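Local coordinates for protein ribosomal RNA small subunit methyltransferase E (PDB 5O95) that probably methylates the N3 position of one particular uridine in 16S ribosomal RNA, with S-adenosyl-L-methionine as the methyl donor, at residues L85-S90 and T229-A234; A193-I196 and G201-D204; K101-G106 and I139-Q144. All blocks are in the same frame, centred on the assembly; numbering follows the deposited sequence.

Contact 1: residues L85-S90 and T229-A234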
loop_
_atom_site.group_PDB
_atom_site.type_symbol
_atom_site.label_atom_id
_atom_site.label_comp_id
_atom_site.label_asym_id
_atom_site.label_seq_id
_atom_site.Cartn_x
_atom_site.Cartn_y
_atom_site.Cartn_z
ATOM N N LEU B 85 -13.105 -5.328 6.935
ATOM C CA LEU B 85 -13.006 -4.283 5.928
ATOM C C LEU B 85 -14.150 -4.437 4.944
ATOM O O LEU B 85 -14.342 -5.519 4.386
ATOM C CB LEU B 85 -11.699 -4.451 5.152
ATOM C CG LEU B 85 -11.610 -3.516 3.941
ATOM C CD1 LEU B 85 -11.659 -2.018 4.331
ATOM C CD2 LEU B 85 -10.348 -3.844 3.129
ATOM N N ALA B 86 -14.889 -3.347 4.719
ATOM C CA ALA B 86 -15.931 -3.301 3.696
ATOM C C ALA B 86 -15.402 -2.337 2.647
ATOM O O ALA B 86 -15.295 -1.136 2.910
ATOM C CB ALA B 86 -17.258 -2.818 4.283
ATOM N N GLN B 87 -14.983 -2.869 1.498
ATOM C CA GLN B 87 -14.264 -2.098 0.487
ATOM C C GLN B 87 -15.190 -1.911 -0.699
ATOM O O GLN B 87 -15.622 -2.898 -1.303
ATOM C CB GLN B 87 -13.006 -2.850 0.037
ATOM C CG GLN B 87 -12.168 -2.111 -1.007
ATOM C CD GLN B 87 -11.435 -0.900 -0.431
ATOM O OE1 GLN B 87 -11.234 -0.809 0.769
ATOM N NE2 GLN B 87 -11.042 0.042 -1.297
ATOM N N ALA B 88 -15.476 -0.656 -1.043
ATOM C CA ALA B 88 -16.360 -0.401 -2.174
ATOM C C ALA B 88 -15.731 -0.924 -3.459
ATOM O O ALA B 88 -14.518 -0.819 -3.664
ATOM C CB ALA B 88 -16.627 1.095 -2.285
ATOM N N ILE B 89 -16.565 -1.504 -4.325
ATOM C CA ILE B 89 -16.061 -2.022 -5.589
ATOM C C ILE B 89 -15.608 -0.866 -6.475
ATOM O O ILE B 89 -16.047 0.278 -6.320
ATOM C CB ILE B 89 -17.072 -2.955 -6.282
ATOM C CG1 ILE B 89 -18.382 -2.219 -6.580
ATOM C CG2 ILE B 89 -17.321 -4.182 -5.412
ATOM C CD1 ILE B 89 -19.374 -3.049 -7.422
ATOM N N SER B 90 -14.680 -1.157 -7.381
ATOM C CA SER B 90 -13.993 -0.103 -8.102
ATOM C C SER B 90 -13.633 -0.602 -9.491
ATOM O O SER B 90 -13.633 -1.802 -9.763
ATOM C CB SER B 90 -12.736 0.372 -7.355
ATOM O OG SER B 90 -11.868 -0.723 -7.144
ATOM N N THR B 229 -5.049 2.751 -1.742
ATOM C CA THR B 229 -4.104 3.226 -0.740
ATOM C C THR B 229 -4.798 3.390 0.597
ATOM O O THR B 229 -4.238 3.040 1.642
ATOM C CB THR B 229 -3.553 4.578 -1.183
ATOM O OG1 THR B 229 -3.026 4.473 -2.503
ATOM C CG2 THR B 229 -2.418 5.012 -0.233
ATOM N N ALA B 230 -6.006 3.945 0.582
ATOM C CA ALA B 230 -6.754 4.196 1.801
ATOM C C ALA B 230 -6.990 2.914 2.580
ATOM O O ALA B 230 -6.870 2.907 3.804
ATOM C CB ALA B 230 -8.095 4.854 1.479
ATOM N N ALA B 231 -7.403 1.845 1.895
ATOM C CA ALA B 231 -7.584 0.568 2.573
ATOM C C ALA B 231 -6.326 0.152 3.307
ATOM O O ALA B 231 -6.377 -0.229 4.481
ATOM C CB ALA B 231 -7.976 -0.510 1.565
ATOM N N ILE B 232 -5.189 0.181 2.620
ATOM C CA ILE B 232 -3.990 -0.366 3.250
ATOM C C ILE B 232 -3.453 0.589 4.317
ATOM O O ILE B 232 -2.937 0.152 5.346
ATOM C CB ILE B 232 -2.959 -0.781 2.187
ATOM C CG1 ILE B 232 -3.623 -1.704 1.146
ATOM C CG2 ILE B 232 -1.801 -1.556 2.837
ATOM C CD1 ILE B 232 -4.613 -2.770 1.731
ATOM N N THR B 233 -3.591 1.901 4.118
ATOM C CA THR B 233 -3.217 2.857 5.152
ATOM C C THR B 233 -4.088 2.708 6.398
ATOM O O THR B 233 -3.582 2.739 7.531
ATOM C CB THR B 233 -3.362 4.283 4.568
ATOM O OG1 THR B 233 -2.414 4.432 3.496
ATOM C CG2 THR B 233 -3.143 5.357 5.630
ATOM N N ALA B 234 -5.397 2.542 6.218
ATOM C CA ALA B 234 -6.282 2.407 7.368
ATOM C C ALA B 234 -5.971 1.130 8.144
ATOM O O ALA B 234 -5.899 1.142 9.377
ATOM C CB ALA B 234 -7.743 2.384 6.897
#

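Contact 2: residues A193-I196 and G201-D204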
loop_
_atom_site.group_PDB
_atom_site.type_symbol
_atom_site.label_atom_id
_atom_site.label_comp_id
_atom_site.label_asym_id
_atom_site.label_seq_id
_atom_site.Cartn_x
_atom_site.Cartn_y
_atom_site.Cartn_z
ATOM N N ALA B 193 -15.185 -2.681 12.487
ATOM C CA ALA B 193 -15.703 -2.649 11.125
ATOM C C ALA B 193 -15.259 -1.333 10.512
ATOM O O ALA B 193 -15.348 -0.287 11.159
ATOM C CB ALA B 193 -17.229 -2.757 11.100
ATOM N N LEU B 194 -14.715 -1.400 9.304
ATOM C CA LEU B 194 -14.217 -0.217 8.607
ATOM C C LEU B 194 -14.813 -0.187 7.214
ATOM O O LEU B 194 -14.599 -1.115 6.427
ATOM C CB LEU B 194 -12.692 -0.277 8.492
ATOM C CG LEU B 194 -12.014 0.785 7.638
ATOM C CD1 LEU B 194 -12.162 2.147 8.290
ATOM C CD2 LEU B 194 -10.549 0.394 7.440
ATOM N N ILE B 195 -15.522 0.896 6.905
ATOM C CA ILE B 195 -16.094 1.130 5.584
ATOM C C ILE B 195 -15.171 2.068 4.818
ATOM O O ILE B 195 -14.914 3.193 5.259
ATOM C CB ILE B 195 -17.496 1.745 5.688
ATOM C CG1 ILE B 195 -18.453 0.767 6.369
ATOM C CG2 ILE B 195 -18.018 2.084 4.288
ATOM C CD1 ILE B 195 -19.835 1.311 6.569
ATOM N N ILE B 196 -14.685 1.613 3.667
ATOM C CA ILE B 196 -13.986 2.464 2.708
ATOM C C ILE B 196 -14.886 2.589 1.498
ATOM O O ILE B 196 -15.204 1.582 0.852
ATOM C CB ILE B 196 -12.648 1.846 2.302
ATOM C CG1 ILE B 196 -11.874 1.507 3.573
ATOM C CG2 ILE B 196 -11.894 2.766 1.338
ATOM C CD1 ILE B 196 -10.463 1.821 3.514
ATOM N N GLY B 201 -17.086 9.212 -2.881
ATOM C CA GLY B 201 -17.644 9.441 -1.562
ATOM C C GLY B 201 -18.999 8.794 -1.351
ATOM O O GLY B 201 -19.365 7.803 -1.994
ATOM N N PHE B 202 -19.756 9.376 -0.416
ATOM C CA PHE B 202 -21.067 8.876 -0.022
ATOM C C PHE B 202 -22.114 9.974 -0.151
ATOM O O PHE B 202 -21.837 11.150 0.102
ATOM C CB PHE B 202 -21.059 8.423 1.441
ATOM C CG PHE B 202 -20.076 7.317 1.740
ATOM C CD1 PHE B 202 -20.420 5.993 1.530
ATOM C CD2 PHE B 202 -18.824 7.604 2.243
ATOM C CE1 PHE B 202 -19.519 4.979 1.816
ATOM C CE2 PHE B 202 -17.927 6.604 2.524
ATOM C CZ PHE B 202 -18.281 5.286 2.309
ATOM N N SER B 203 -23.333 9.577 -0.510
ATOM C CA SER B 203 -24.434 10.530 -0.569
ATOM C C SER B 203 -24.875 10.908 0.843
ATOM O O SER B 203 -24.544 10.240 1.825
ATOM C CB SER B 203 -25.616 9.936 -1.333
ATOM O OG SER B 203 -26.301 8.984 -0.542
ATOM N N ASP B 204 -25.630 12.009 0.938
ATOM C CA ASP B 204 -26.135 12.443 2.238
ATOM C C ASP B 204 -26.998 11.369 2.885
ATOM O O ASP B 204 -26.956 11.179 4.108
ATOM C CB ASP B 204 -26.940 13.735 2.088
ATOM C CG ASP B 204 -26.061 14.942 1.846
ATOM O OD1 ASP B 204 -24.876 14.906 2.237
ATOM O OD2 ASP B 204 -26.562 15.929 1.268
#

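Contact 3: residues K101-G106 and I139-Q144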
loop_
_atom_site.group_PDB
_atom_site.type_symbol
_atom_site.label_atom_id
_atom_site.label_comp_id
_atom_site.label_asym_id
_atom_site.label_seq_id
_atom_site.Cartn_x
_atom_site.Cartn_y
_atom_site.Cartn_z
ATOM N N LYS B 101 -3.168 -7.099 -0.266
ATOM C CA LYS B 101 -2.507 -6.360 0.791
ATOM C C LYS B 101 -3.289 -6.376 2.100
ATOM O O LYS B 101 -2.669 -6.274 3.168
ATOM C CB LYS B 101 -2.218 -4.942 0.292
ATOM C CG LYS B 101 -1.205 -4.990 -0.892
ATOM C CD LYS B 101 -0.496 -3.708 -1.184
ATOM C CE LYS B 101 0.483 -3.951 -2.334
ATOM N NZ LYS B 101 1.218 -5.247 -2.175
ATOM N N SER B 102 -4.623 -6.468 2.054
ATOM C CA SER B 102 -5.358 -6.520 3.312
ATOM C C SER B 102 -5.085 -7.838 4.028
ATOM O O SER B 102 -4.972 -7.873 5.256
ATOM C CB SER B 102 -6.850 -6.289 3.095
ATOM O OG SER B 102 -7.432 -7.349 2.361
ATOM N N ALA B 103 -4.937 -8.920 3.259
ATOM C CA ALA B 103 -4.504 -10.190 3.831
ATOM C C ALA B 103 -3.133 -10.072 4.509
ATOM O O ALA B 103 -2.936 -10.573 5.627
ATOM C CB ALA B 103 -4.525 -11.277 2.747
ATOM N N GLU B 104 -2.165 -9.433 3.847
ATOM C CA GLU B 104 -0.849 -9.216 4.463
ATOM C C GLU B 104 -0.961 -8.411 5.745
ATOM O O GLU B 104 -0.191 -8.634 6.697
ATOM C CB GLU B 104 0.093 -8.468 3.508
ATOM C CG GLU B 104 0.467 -9.223 2.264
ATOM C CD GLU B 104 1.291 -8.376 1.289
ATOM O OE1 GLU B 104 2.261 -7.722 1.715
ATOM O OE2 GLU B 104 0.960 -8.374 0.087
ATOM N N LEU B 105 -1.885 -7.428 5.775
ATOM C CA LEU B 105 -2.079 -6.595 6.954
ATOM C C LEU B 105 -2.956 -7.253 7.999
ATOM O O LEU B 105 -3.361 -6.586 8.953
ATOM C CB LEU B 105 -2.629 -5.205 6.561
ATOM C CG LEU B 105 -1.583 -4.121 6.362
ATOM C CD1 LEU B 105 -0.839 -3.875 7.691
ATOM C CD2 LEU B 105 -0.586 -4.520 5.311
ATOM N N GLY B 106 -3.238 -8.555 7.852
ATOM C CA GLY B 106 -3.931 -9.301 8.882
ATOM C C GLY B 106 -5.427 -9.108 8.962
ATOM O O GLY B 106 -6.022 -9.443 9.985
ATOM N N ILE B 139 -5.626 -16.393 -0.639
ATOM C CA ILE B 139 -4.868 -17.596 -0.266
ATOM C C ILE B 139 -3.397 -17.429 -0.625
ATOM O O ILE B 139 -2.498 -17.726 0.186
ATOM C CB ILE B 139 -5.479 -18.842 -0.926
ATOM C CG1 ILE B 139 -6.782 -19.199 -0.222
ATOM C CG2 ILE B 139 -4.536 -20.041 -0.755
ATOM C CD1 ILE B 139 -7.677 -20.196 -1.007
ATOM N N GLY B 140 -3.131 -16.910 -1.830
ATOM C CA GLY B 140 -1.763 -16.668 -2.241
ATOM C C GLY B 140 -1.056 -15.704 -1.309
ATOM O O GLY B 140 0.121 -15.880 -0.991
ATOM N N ALA B 141 -1.772 -14.674 -0.849
ATOM C CA ALA B 141 -1.161 -13.701 0.054
ATOM C C ALA B 141 -0.871 -14.313 1.425
ATOM O O ALA B 141 0.133 -13.971 2.065
ATOM C CB ALA B 141 -2.058 -12.461 0.177
ATOM N N CYS B 142 -1.721 -15.235 1.881
ATOM C CA CYS B 142 -1.413 -15.938 3.122
ATOM C C CYS B 142 -0.212 -16.845 2.948
ATOM O O CYS B 142 0.610 -16.964 3.865
ATOM C CB CYS B 142 -2.618 -16.754 3.602
ATOM S SG CYS B 142 -4.019 -15.702 4.115
ATOM N N GLU B 143 -0.093 -17.491 1.781
ATOM C CA GLU B 143 1.113 -18.272 1.512
ATOM C C GLU B 143 2.345 -17.394 1.602
ATOM O O GLU B 143 3.344 -17.771 2.220
ATOM C CB GLU B 143 1.031 -18.941 0.142
ATOM C CG GLU B 143 -0.078 -19.980 0.079
ATOM C CD GLU B 143 -0.324 -20.536 -1.296
ATOM O OE1 GLU B 143 -0.040 -19.836 -2.310
ATOM O OE2 GLU B 143 -0.845 -21.680 -1.369
ATOM N N GLN B 144 2.278 -16.179 1.028
ATOM C CA GLN B 144 3.432 -15.282 1.009
ATOM C C GLN B 144 3.749 -14.690 2.387
ATOM O O GLN B 144 4.918 -14.581 2.765
ATOM C CB GLN B 144 3.167 -14.153 -0.001
ATOM C CG GLN B 144 4.222 -13.009 0.010
ATOM C CD GLN B 144 3.975 -11.933 1.078
ATOM O OE1 GLN B 144 2.840 -11.552 1.351
ATOM N NE2 GLN B 144 5.046 -11.464 1.695
HETATM O O HOH W 1 1.099 -11.034 -0.667
#

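Contact 1: residues L85-S90 and T229-A234
L85 and Q87, two residues apart on a central strand of the parallel sheet, both reach A231 on the C-terminal helix 227-242. This is strand-to-helix packing in the alpha/beta SPOUT fold, whose C-terminal part is tied into a knot and holds the cofactor site. L85 comes first: its isobutyl end brings CD2 to 4.4 Å from A231 CB, a loose apolar touch, while V98 and I196 flank the same leucine. A branched hydrocarbon suits a place where strand and helices meet. A86 follows, facing the other side of the sheet, its backbone paired with L194 and I196 on the neighbouring strand. Q87 turns back to the helix. CG lies anti to the backbone N (chi1 -179°), and a bend at chi2 (72°) then brings the amide oxygen up to the A231 methyl, obliquely to the amide plane, with OE1 3.4 Å from A231 CB and CD 4.0 Å from it. OE1 is buried here without a hydrogen-bonding partner in the model, a cost that packing against I196, V98 and M95 presumably has to repay. The long glutamine suits its place by spanning the gap to the helix, and its side chain lies about 4 Å from that of T227, a residue seen to bind S-adenosyl-L-methionine. On the helix, alanine suits position 231: a single methyl lets strand and helix backbones approach to 7.5 Å between the CA atoms of Q87 and A231. The helix also lies at the dimer interface, where I232 packs on I232 of the second subunit. T229 O receives two donors from one residue, T233 N at 2.8 Å and T233 OG1 at 2.9 Å, the hydroxyl standing 47° out of the carbonyl plane.

Contact 2: residues A193-I196 and G201-D204
I195 and F202 make the one apolar side-chain contact here, which joins the end of strand 191-196 to the loop leading into helix 204-212, beside the cofactor pocket of the SPOUT domain. The methyl I195 CG2 rests 3.8 Å from F202 CZ and 4.1 Å from F202 CE1; the two side chains cross obliquely. A chi1 of -64° sets I195 CG1 beside the backbone N and leaves CG2 anti to it, reaching toward the ring. The I195 side chain also packs on I173 and F215, so a bulky branched residue suits the place; the long flat ring of F202 spans from loop to strand and meets I173 too. Side chain meets backbone as well: F202 CZ lies 4.4 Å from I196 C. The I196 side chain starts away from the loop; among its neighbours is L174, seen to bind S-adenosyl-L-methionine. Backbone and capping effects shape the loop. G201 has phi 89° and psi -155°, where a CB would press on the preceding carbonyl O. S203 is the N-cap: its side chain caps a backbone N just past D204, and its own N bonds E206 OE1. With hydrocarbon alone meeting between side chains, the contact depends on shape and burial; the ring lies next to cofactor-binding G197, consistent with holding the loop beside that site.

Contact 3: residues K101-G106 and I139-Q144
The carboxylate of E104 and the amide of Q144 meet with their planes 67° apart, the side chains crossing at about a right angle. Q144 OE1 stands over one face of the carboxylate, 3.5 Å from E104 CD and 3.4 Å from E104 CG. A water sits above that same face, giving one hydrogen to E104 OE2 (2.8 Å) and another to Q144 OE1 (2.7 Å). K101 NZ approaches from the other side of the carboxylate plane, in a long salt bridge of 3.9 Å to E104 OE2. A bend at chi2 (-84°) turns the amide of Q144 back toward E104. Beside this polar patch the helices 94-104 and 124-145 touch through alanines: A103 CB is 3.8 Å from A141 CB, and such short side chains let their CA atoms come within 6.1 Å. Helix 94-104 ends just beyond in a Schellman motif, with G106 N bonded to A103 O and V107 N to S102 O; the positive phi of G106 (78°) is one that glycine adopts easily.

The second subunit completes the polar cluster: its T229 OG1 and R226 N bond E104 OE1, its V224 O accepts a hydrogen bond from Q144 NE2, and its E228 pairs with K101. E104 thus serves the helix packing and the dimer interface together. Two oxygen acceptors cannot bond each other, and a water with two hydrogens to give turns their meeting into a bridge.

Strand 82-88 opens the long loop of contact 1, which closes only at helix 227-242, 139 residues later. Inside that loop the other two contacts lie in series, without crossing. Contact 3 comes first, joining helix 94-104, which follows the strand, to helix 124-145. Contact 2 is a short closure from the end of strand 191-196, the sheet neighbour of 82-88, to the loop that follows it. Contacts 1 and 2 touch through that sheet and where I196 packs on A231. Contacts 1 and 3 touch where I232 meets K101 and L105, and both reach the second subunit. Contact 1, its centre 10 Å from that of contact 2 and 15 Å from that of contact 3, lies between the two.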